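Local coordinates for protein RNA polymerase ECF-subfamily sigma factor (Streptomyces venezuelae, PDB 6DXO) that directs RNA polymerase to specific promoters as an extracytoplasmic function sigma factor probably involved in aerial mycelium formation, and is held in complex with an anti-sigma factor, at residues 95-106 and 134-145. Sequence-based numbering, arbitrary orientation.
Sequences AVRRLNPQQQEC and LQYRAVRTLARL
The guanidinium of Arg98 receives Leu145 at its edge: CD1 of the leucine lies in the guanidinium plane, 3.4 Å from NH2, while one face of the same group covers the backbone N of Ala95, offset toward the rim. The two side chains run alongside in opposite senses, but Leu145 is poorly ordered and its packing probably loose. The charge of Arg98 is met by a salt bridge from NH1 to Asp94. A second flat group, the amide of Gln103, illustrates how a long polar residue can serve as a knob, its side chain sitting among Leu134, Arg137, Ala138 and Thr141. With CG anti to the carbonyl carbon (chi1 -66°) and the chain extended beyond it, CB packs on Ala138 CB at 3.6 Å and CG meets Leu134 CD1. The amide sets NE2 3.7 Å from Arg137 CB and brings OE1 to 3.4 Å from Thr141 OG1. Replacing it with an alanine would probably open a gap between Leu134 and Thr141 and leave Arg137 CB without its amide neighbour. Thr141 is itself fixed by a 3.0 Å hydrogen bond from OG1 to Arg137 O, which directs its CG2 against Leu99 CD2, a tight 3.5 Å contact. Beyond it, Leu142 CD2 packs on Ala95 CB at 3.6 Å and on Val96 and Leu99. At the far end, Cys106 CB rests 3.7 Å from Leu134 CG. No hydrogen bond joins the segments; the contact is mainly apolar. Segments 101-106 and 134-144 cross at -96°, packing helix 128-144, probably the DNA-recognition helix of a region 4 helix-turn-helix with helix 117-124, on helix 101-112. Helix 117-124 adds Met124 against Cys106 and Leu134, and Val107, farther along helix 101-112, touches Val96, Leu99 and Ala138.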
ATOM      1  N   ALA A  95     -15.965   6.316  -3.154  1.00 33.04           N
ATOM      2  CA  ALA A  95     -17.278   5.711  -2.967  1.00 40.94           C
ATOM      3  C   ALA A  95     -17.135   4.207  -2.728  1.00 40.04           C
ATOM      4  O   ALA A  95     -17.796   3.647  -1.860  1.00 36.79           O
ATOM      5  CB  ALA A  95     -18.167   5.980  -4.169  1.00 36.67           C
ATOM      6  N   VAL A  96     -16.261   3.555  -3.491  1.00 39.06           N
ATOM      7  CA  VAL A  96     -16.042   2.116  -3.321  1.00 30.71           C
ATOM      8  C   VAL A  96     -15.517   1.789  -1.926  1.00 30.21           C
ATOM      9  O   VAL A  96     -15.900   0.793  -1.320  1.00 30.51           O
ATOM     10  CB  VAL A  96     -15.057   1.543  -4.374  1.00 32.35           C
ATOM     11  CG1 VAL A  96     -14.774   0.079  -4.085  1.00 35.58           C
ATOM     12  CG2 VAL A  96     -15.601   1.725  -5.781  1.00 30.95           C
ATOM     13  N   ARG A  97     -14.621   2.636  -1.420  1.00 34.99           N
ATOM     14  CA  ARG A  97     -14.029   2.408  -0.108  1.00 38.71           C
ATOM     15  C   ARG A  97     -15.062   2.510   1.017  1.00 41.37           C
ATOM     16  O   ARG A  97     -14.810   2.064   2.132  1.00 42.17           O
ATOM     17  CB  ARG A  97     -12.870   3.382   0.135  1.00 46.43           C
ATOM     18  CG  ARG A  97     -11.536   2.911  -0.423  1.00 55.26           C
ATOM     19  CD  ARG A  97     -10.600   2.452   0.694  1.00 64.52           C
ATOM     20  NE  ARG A  97     -11.172   1.376   1.502  1.00 68.14           N
ATOM     21  CZ  ARG A  97     -10.618   0.899   2.613  1.00 67.09           C
ATOM     22  NH1 ARG A  97      -9.475   1.402   3.054  1.00 69.30           N
ATOM     23  NH2 ARG A  97     -11.204  -0.081   3.286  1.00 61.55           N
ATOM     24  N   ARG A  98     -16.225   3.083   0.713  1.00 45.02           N
ATOM     25  CA  ARG A  98     -17.283   3.268   1.712  1.00 46.11           C
ATOM     26  C   ARG A  98     -18.248   2.081   1.824  1.00 45.05           C
ATOM     27  O   ARG A  98     -18.970   1.957   2.816  1.00 44.22           O
ATOM     28  CB  ARG A  98     -18.061   4.560   1.443  1.00 54.59           C
ATOM     29  CG  ARG A  98     -17.246   5.831   1.629  1.00 61.62           C
ATOM     30  CD  ARG A  98     -18.125   7.061   1.495  1.00 70.81           C
ATOM     31  NE  ARG A  98     -18.686   7.181   0.153  1.00 79.50           N
ATOM     32  CZ  ARG A  98     -18.395   8.167  -0.690  1.00 85.29           C
ATOM     33  NH1 ARG A  98     -17.558   9.126  -0.323  1.00 87.30           N
ATOM     34  NH2 ARG A  98     -18.950   8.199  -1.892  1.00 87.43           N
ATOM     35  N   LEU A  99     -18.264   1.213   0.814  1.00 37.00           N
ATOM     36  CA  LEU A  99     -19.119   0.028   0.851  1.00 31.08           C
ATOM     37  C   LEU A  99     -18.723  -0.874   2.003  1.00 36.28           C
ATOM     38  O   LEU A  99     -17.573  -0.863   2.439  1.00 37.42           O
ATOM     39  CB  LEU A  99     -19.012  -0.761  -0.461  1.00 28.89           C
ATOM     40  CG  LEU A  99     -19.331  -0.021  -1.757  1.00 28.90           C
ATOM     41  CD1 LEU A  99     -18.927  -0.864  -2.967  1.00 23.26           C
ATOM     42  CD2 LEU A  99     -20.808   0.354  -1.817  1.00 34.66           C
ATOM     43  N   ASN A 100     -19.672  -1.666   2.497  1.00 34.25           N
ATOM     44  CA  ASN A 100     -19.370  -2.642   3.530  1.00 37.75           C
ATOM     45  C   ASN A 100     -18.403  -3.684   2.970  1.00 44.72           C
ATOM     46  O   ASN A 100     -18.206  -3.750   1.758  1.00 42.17           O
ATOM     47  CB  ASN A 100     -20.654  -3.290   4.063  1.00 43.88           C
ATOM     48  CG  ASN A 100     -21.200  -4.362   3.138  1.00 51.72           C
ATOM     49  OD1 ASN A 100     -20.870  -4.404   1.955  1.00 54.39           O
ATOM     50  ND2 ASN A 100     -22.045  -5.235   3.677  1.00 54.09           N
ATOM     51  N   PRO A 101     -17.780  -4.484   3.852  1.00 49.32           N
ATOM     52  CA  PRO A 101     -16.789  -5.486   3.441  1.00 49.29           C
ATOM     53  C   PRO A 101     -17.231  -6.371   2.268  1.00 41.74           C
ATOM     54  O   PRO A 101     -16.499  -6.466   1.281  1.00 39.70           O
ATOM     55  CB  PRO A 101     -16.582  -6.326   4.712  1.00 51.62           C
ATOM     56  CG  PRO A 101     -17.638  -5.865   5.691  1.00 55.07           C
ATOM     57  CD  PRO A 101     -17.947  -4.460   5.313  1.00 54.41           C
ATOM     58  N   GLN A 102     -18.397  -7.004   2.368  1.00 37.41           N
ATOM     59  CA  GLN A 102     -18.864  -7.891   1.303  1.00 35.68           C
ATOM     60  C   GLN A 102     -19.044  -7.179  -0.043  1.00 31.52           C
ATOM     61  O   GLN A 102     -18.562  -7.653  -1.076  1.00 30.34           O
ATOM     62  CB  GLN A 102     -20.163  -8.594   1.711  1.00 41.25           C
ATOM     63  CG  GLN A 102     -19.993  -9.576   2.852  1.00 52.15           C
ATOM     64  CD  GLN A 102     -19.126 -10.763   2.478  1.00 63.56           C
ATOM     65  OE1 GLN A 102     -19.600 -11.723   1.873  1.00 68.53           O
ATOM     66  NE2 GLN A 102     -17.848 -10.702   2.837  1.00 66.27           N
ATOM     67  N   GLN A 103     -19.750  -6.054  -0.035  1.00 30.75           N
ATOM     68  CA  GLN A 103     -19.992  -5.312  -1.270  1.00 33.81           C
ATOM     69  C   GLN A 103     -18.701  -4.728  -1.843  1.00 27.43           C
ATOM     70  O   GLN A 103     -18.505  -4.696  -3.063  1.00 24.78           O
ATOM     71  CB  GLN A 103     -21.025  -4.201  -1.046  1.00 34.98           C
ATOM     72  CG  GLN A 103     -22.416  -4.724  -0.705  1.00 33.99           C
ATOM     73  CD  GLN A 103     -23.435  -3.616  -0.502  1.00 35.19           C
ATOM     74  OE1 GLN A 103     -23.123  -2.438  -0.615  1.00 35.16           O
ATOM     75  NE2 GLN A 103     -24.675  -4.002  -0.206  1.00 40.54           N
ATOM     76  N   GLN A 104     -17.812  -4.272  -0.969  1.00 27.32           N
ATOM     77  CA  GLN A 104     -16.545  -3.717  -1.452  1.00 23.36           C
ATOM     78  C   GLN A 104     -15.711  -4.782  -2.172  1.00 23.84           C
ATOM     79  O   GLN A 104     -15.245  -4.580  -3.287  1.00 24.29           O
ATOM     80  CB  GLN A 104     -15.736  -3.085  -0.318  1.00 30.36           C
ATOM     81  CG  GLN A 104     -14.591  -2.229  -0.866  1.00 30.38           C
ATOM     82  CD  GLN A 104     -13.840  -1.446   0.196  1.00 41.25           C
ATOM     83  OE1 GLN A 104     -12.649  -1.168   0.037  1.00 37.74           O
ATOM     84  NE2 GLN A 104     -14.530  -1.068   1.272  1.00 34.49           N
ATOM     85  N   GLU A 105     -15.532  -5.922  -1.521  1.00 23.36           N
ATOM     86  CA  GLU A 105     -14.794  -7.027  -2.107  1.00 28.92           C
ATOM     87  C   GLU A 105     -15.424  -7.508  -3.414  1.00 23.82           C
ATOM     88  O   GLU A 105     -14.711  -7.847  -4.359  1.00 21.49           O
ATOM     89  CB  GLU A 105     -14.711  -8.195  -1.129  1.00 28.33           C
ATOM     90  CG  GLU A 105     -13.961  -9.388  -1.685  1.00 34.99           C
ATOM     91  CD  GLU A 105     -13.665 -10.426  -0.627  1.00 46.90           C
ATOM     92  OE1 GLU A 105     -14.260 -10.335   0.471  1.00 53.42           O
ATOM     93  OE2 GLU A 105     -12.833 -11.324  -0.892  1.00 47.37           O
ATOM     94  N   CYS A 106     -16.755  -7.551  -3.465  1.00 21.03           N
ATOM     95  CA  CYS A 106     -17.432  -8.008  -4.678  1.00 22.06           C
ATOM     96  C   CYS A 106     -17.115  -7.090  -5.865  1.00 21.99           C
ATOM     97  O   CYS A 106     -16.691  -7.552  -6.922  1.00 21.23           O
ATOM     98  CB  CYS A 106     -18.948  -8.114  -4.466  1.00 26.92           C
ATOM     99  SG  CYS A 106     -19.829  -8.958  -5.814  1.00 28.29           S
ATOM    100  N   LEU A 134     -25.297  -9.836  -4.768  1.00 29.42           N
ATOM    101  CA  LEU A 134     -24.337  -8.974  -4.087  1.00 28.24           C
ATOM    102  C   LEU A 134     -23.811  -7.855  -4.972  1.00 28.46           C
ATOM    103  O   LEU A 134     -23.670  -6.712  -4.526  1.00 29.35           O
ATOM    104  CB  LEU A 134     -23.177  -9.813  -3.538  1.00 31.72           C
ATOM    105  CG  LEU A 134     -22.101  -9.098  -2.724  1.00 28.04           C
ATOM    106  CD1 LEU A 134     -22.724  -8.196  -1.658  1.00 30.10           C
ATOM    107  CD2 LEU A 134     -21.156 -10.119  -2.099  1.00 31.00           C
ATOM    108  N   GLN A 135     -23.510  -8.172  -6.226  1.00 27.37           N
ATOM    109  CA  GLN A 135     -22.989  -7.165  -7.132  1.00 24.02           C
ATOM    110  C   GLN A 135     -24.068  -6.149  -7.466  1.00 25.09           C
ATOM    111  O   GLN A 135     -23.776  -4.983  -7.714  1.00 28.96           O
ATOM    112  CB  GLN A 135     -22.441  -7.802  -8.408  1.00 24.09           C
ATOM    113  CG  GLN A 135     -23.500  -8.338  -9.362  1.00 30.92           C
ATOM    114  CD  GLN A 135     -22.875  -8.990 -10.570  1.00 31.54           C
ATOM    115  OE1 GLN A 135     -21.650  -9.027 -10.699  1.00 30.11           O
ATOM    116  NE2 GLN A 135     -23.706  -9.501 -11.467  1.00 29.04           N
ATOM    117  N   TYR A 136     -25.323  -6.597  -7.461  1.00 31.71           N
ATOM    118  CA  TYR A 136     -26.421  -5.682  -7.706  1.00 31.30           C
ATOM    119  C   TYR A 136     -26.570  -4.700  -6.547  1.00 28.34           C
ATOM    120  O   TYR A 136     -26.690  -3.491  -6.756  1.00 34.55           O
ATOM    121  CB  TYR A 136     -27.736  -6.436  -7.969  1.00 29.98           C
ATOM    122  CG  TYR A 136     -28.920  -5.504  -8.034  1.00 36.55           C
ATOM    123  CD1 TYR A 136     -29.061  -4.606  -9.085  1.00 34.33           C
ATOM    124  CD2 TYR A 136     -29.881  -5.500  -7.030  1.00 38.82           C
ATOM    125  CE1 TYR A 136     -30.128  -3.736  -9.143  1.00 41.48           C
ATOM    126  CE2 TYR A 136     -30.958  -4.631  -7.082  1.00 41.96           C
ATOM    127  CZ  TYR A 136     -31.076  -3.754  -8.141  1.00 45.24           C
ATOM    128  OH  TYR A 136     -32.138  -2.884  -8.200  1.00 46.53           O
ATOM    129  N   ARG A 137     -26.544  -5.218  -5.324  1.00 25.04           N
ATOM    130  CA  ARG A 137     -26.722  -4.385  -4.142  1.00 28.33           C
ATOM    131  C   ARG A 137     -25.540  -3.442  -3.979  1.00 31.06           C
ATOM    132  O   ARG A 137     -25.686  -2.328  -3.478  1.00 32.96           O
ATOM    133  CB  ARG A 137     -26.888  -5.250  -2.887  1.00 33.73           C
ATOM    134  CG  ARG A 137     -28.206  -6.015  -2.831  1.00 44.32           C
ATOM    135  CD  ARG A 137     -28.231  -7.014  -1.682  1.00 53.78           C
ATOM    136  NE  ARG A 137     -29.532  -7.672  -1.547  1.00 62.37           N
ATOM    137  CZ  ARG A 137     -29.762  -8.731  -0.775  1.00 66.62           C
ATOM    138  NH1 ARG A 137     -28.778  -9.272  -0.068  1.00 67.81           N
ATOM    139  NH2 ARG A 137     -30.977  -9.259  -0.717  1.00 68.48           N
ATOM    140  N   ALA A 138     -24.371  -3.890  -4.423  1.00 32.04           N
ATOM    141  CA  ALA A 138     -23.154  -3.094  -4.291  1.00 30.07           C
ATOM    142  C   ALA A 138     -23.155  -1.893  -5.226  1.00 27.33           C
ATOM    143  O   ALA A 138     -22.839  -0.773  -4.810  1.00 32.49           O
ATOM    144  CB  ALA A 138     -21.915  -3.960  -4.515  1.00 30.15           C
ATOM    145  N   VAL A 139     -23.504  -2.119  -6.487  1.00 29.72           N
ATOM    146  CA  VAL A 139     -23.530  -1.032  -7.456  1.00 34.61           C
ATOM    147  C   VAL A 139     -24.685  -0.066  -7.174  1.00 36.74           C
ATOM    148  O   VAL A 139     -24.582   1.132  -7.441  1.00 37.13           O
ATOM    149  CB  VAL A 139     -23.611  -1.553  -8.905  1.00 33.52           C
ATOM    150  CG1 VAL A 139     -23.581  -0.393  -9.881  1.00 37.41           C
ATOM    151  CG2 VAL A 139     -22.462  -2.519  -9.189  1.00 30.83           C
ATOM    152  N   ARG A 140     -25.783  -0.589  -6.629  1.00 38.87           N
ATOM    153  CA  ARG A 140     -26.918   0.258  -6.272  1.00 31.83           C
ATOM    154  C   ARG A 140     -26.536   1.211  -5.142  1.00 36.80           C
ATOM    155  O   ARG A 140     -26.941   2.378  -5.135  1.00 39.69           O
ATOM    156  CB  ARG A 140     -28.155  -0.580  -5.901  1.00 33.70           C
ATOM    157  CG  ARG A 140     -28.474  -0.594  -4.418  1.00 48.66           C
ATOM    158  CD  ARG A 140     -29.977  -0.645  -4.162  1.00 60.27           C
ATOM    159  NE  ARG A 140     -30.559  -1.945  -4.480  1.00 69.88           N
ATOM    160  CZ  ARG A 140     -30.724  -2.926  -3.598  1.00 79.18           C
ATOM    161  NH1 ARG A 140     -30.350  -2.760  -2.337  1.00 79.69           N
ATOM    162  NH2 ARG A 140     -31.264  -4.077  -3.976  1.00 84.97           N
ATOM    163  N   THR A 141     -25.725   0.719  -4.209  1.00 37.07           N
ATOM    164  CA  THR A 141     -25.234   1.543  -3.108  1.00 39.98           C
ATOM    165  C   THR A 141     -24.270   2.629  -3.580  1.00 42.80           C
ATOM    166  O   THR A 141     -24.284   3.746  -3.059  1.00 45.25           O
ATOM    167  CB  THR A 141     -24.551   0.700  -2.034  1.00 40.29           C
ATOM    168  OG1 THR A 141     -25.507  -0.188  -1.446  1.00 44.59           O
ATOM    169  CG2 THR A 141     -23.956   1.596  -0.948  1.00 38.55           C
ATOM    170  N   LEU A 142     -23.430   2.307  -4.559  1.00 42.29           N
ATOM    171  CA  LEU A 142     -22.568   3.320  -5.157  1.00 42.81           C
ATOM    172  C   LEU A 142     -23.427   4.390  -5.812  1.00 44.92           C
ATOM    173  O   LEU A 142     -23.076   5.572  -5.819  1.00 43.10           O
ATOM    174  CB  LEU A 142     -21.640   2.710  -6.208  1.00 43.80           C
ATOM    175  CG  LEU A 142     -20.448   1.875  -5.748  1.00 41.67           C
ATOM    176  CD1 LEU A 142     -19.723   1.331  -6.963  1.00 39.86           C
ATOM    177  CD2 LEU A 142     -19.502   2.699  -4.890  1.00 38.56           C
ATOM    178  N   ALA A 143     -24.559   3.967  -6.362  1.00 44.35           N
ATOM    179  CA  ALA A 143     -25.448   4.875  -7.071  1.00 52.51           C
ATOM    180  C   ALA A 143     -26.097   5.888  -6.131  1.00 61.57           C
ATOM    181  O   ALA A 143     -26.384   7.017  -6.535  1.00 66.87           O
ATOM    182  CB  ALA A 143     -26.507   4.095  -7.830  1.00 55.07           C
ATOM    183  N   ARG A 144     -26.325   5.491  -4.881  1.00 58.51           N
ATOM    184  CA  ARG A 144     -26.955   6.391  -3.919  1.00 64.76           C
ATOM    185  C   ARG A 144     -25.962   7.378  -3.299  1.00 68.09           C
ATOM    186  O   ARG A 144     -26.141   8.591  -3.413  1.00 63.05           O
ATOM    187  CB  ARG A 144     -27.714   5.618  -2.833  1.00 65.75           C
ATOM    188  CG  ARG A 144     -26.846   4.942  -1.787  1.00 65.74           C
ATOM    189  CD  ARG A 144     -27.709   4.350  -0.694  1.00 67.86           C
ATOM    190  NE  ARG A 144     -28.795   3.562  -1.263  1.00 72.05           N
ATOM    191  CZ  ARG A 144     -28.752   2.246  -1.441  1.00 78.13           C
ATOM    192  NH1 ARG A 144     -27.676   1.560  -1.078  1.00 78.29           N
ATOM    193  NH2 ARG A 144     -29.788   1.614  -1.973  1.00 82.04           N
ATOM    194  N   LEU A 145     -24.917   6.864  -2.654  1.00 73.34           N
ATOM    195  CA  LEU A 145     -23.936   7.730  -2.008  1.00 77.96           C
ATOM    196  C   LEU A 145     -23.027   8.421  -3.020  1.00 79.92           C
ATOM    197  O   LEU A 145     -22.010   9.011  -2.658  1.00 82.12           O
ATOM    198  CB  LEU A 145     -23.125   6.970  -0.950  1.00 79.03           C
ATOM    199  CG  LEU A 145     -22.431   5.653  -1.302  1.00 78.80           C
ATOM    200  CD1 LEU A 145     -21.344   5.863  -2.342  1.00 81.21           C
ATOM    201  CD2 LEU A 145     -21.850   5.030  -0.044  1.00 76.77           C
TER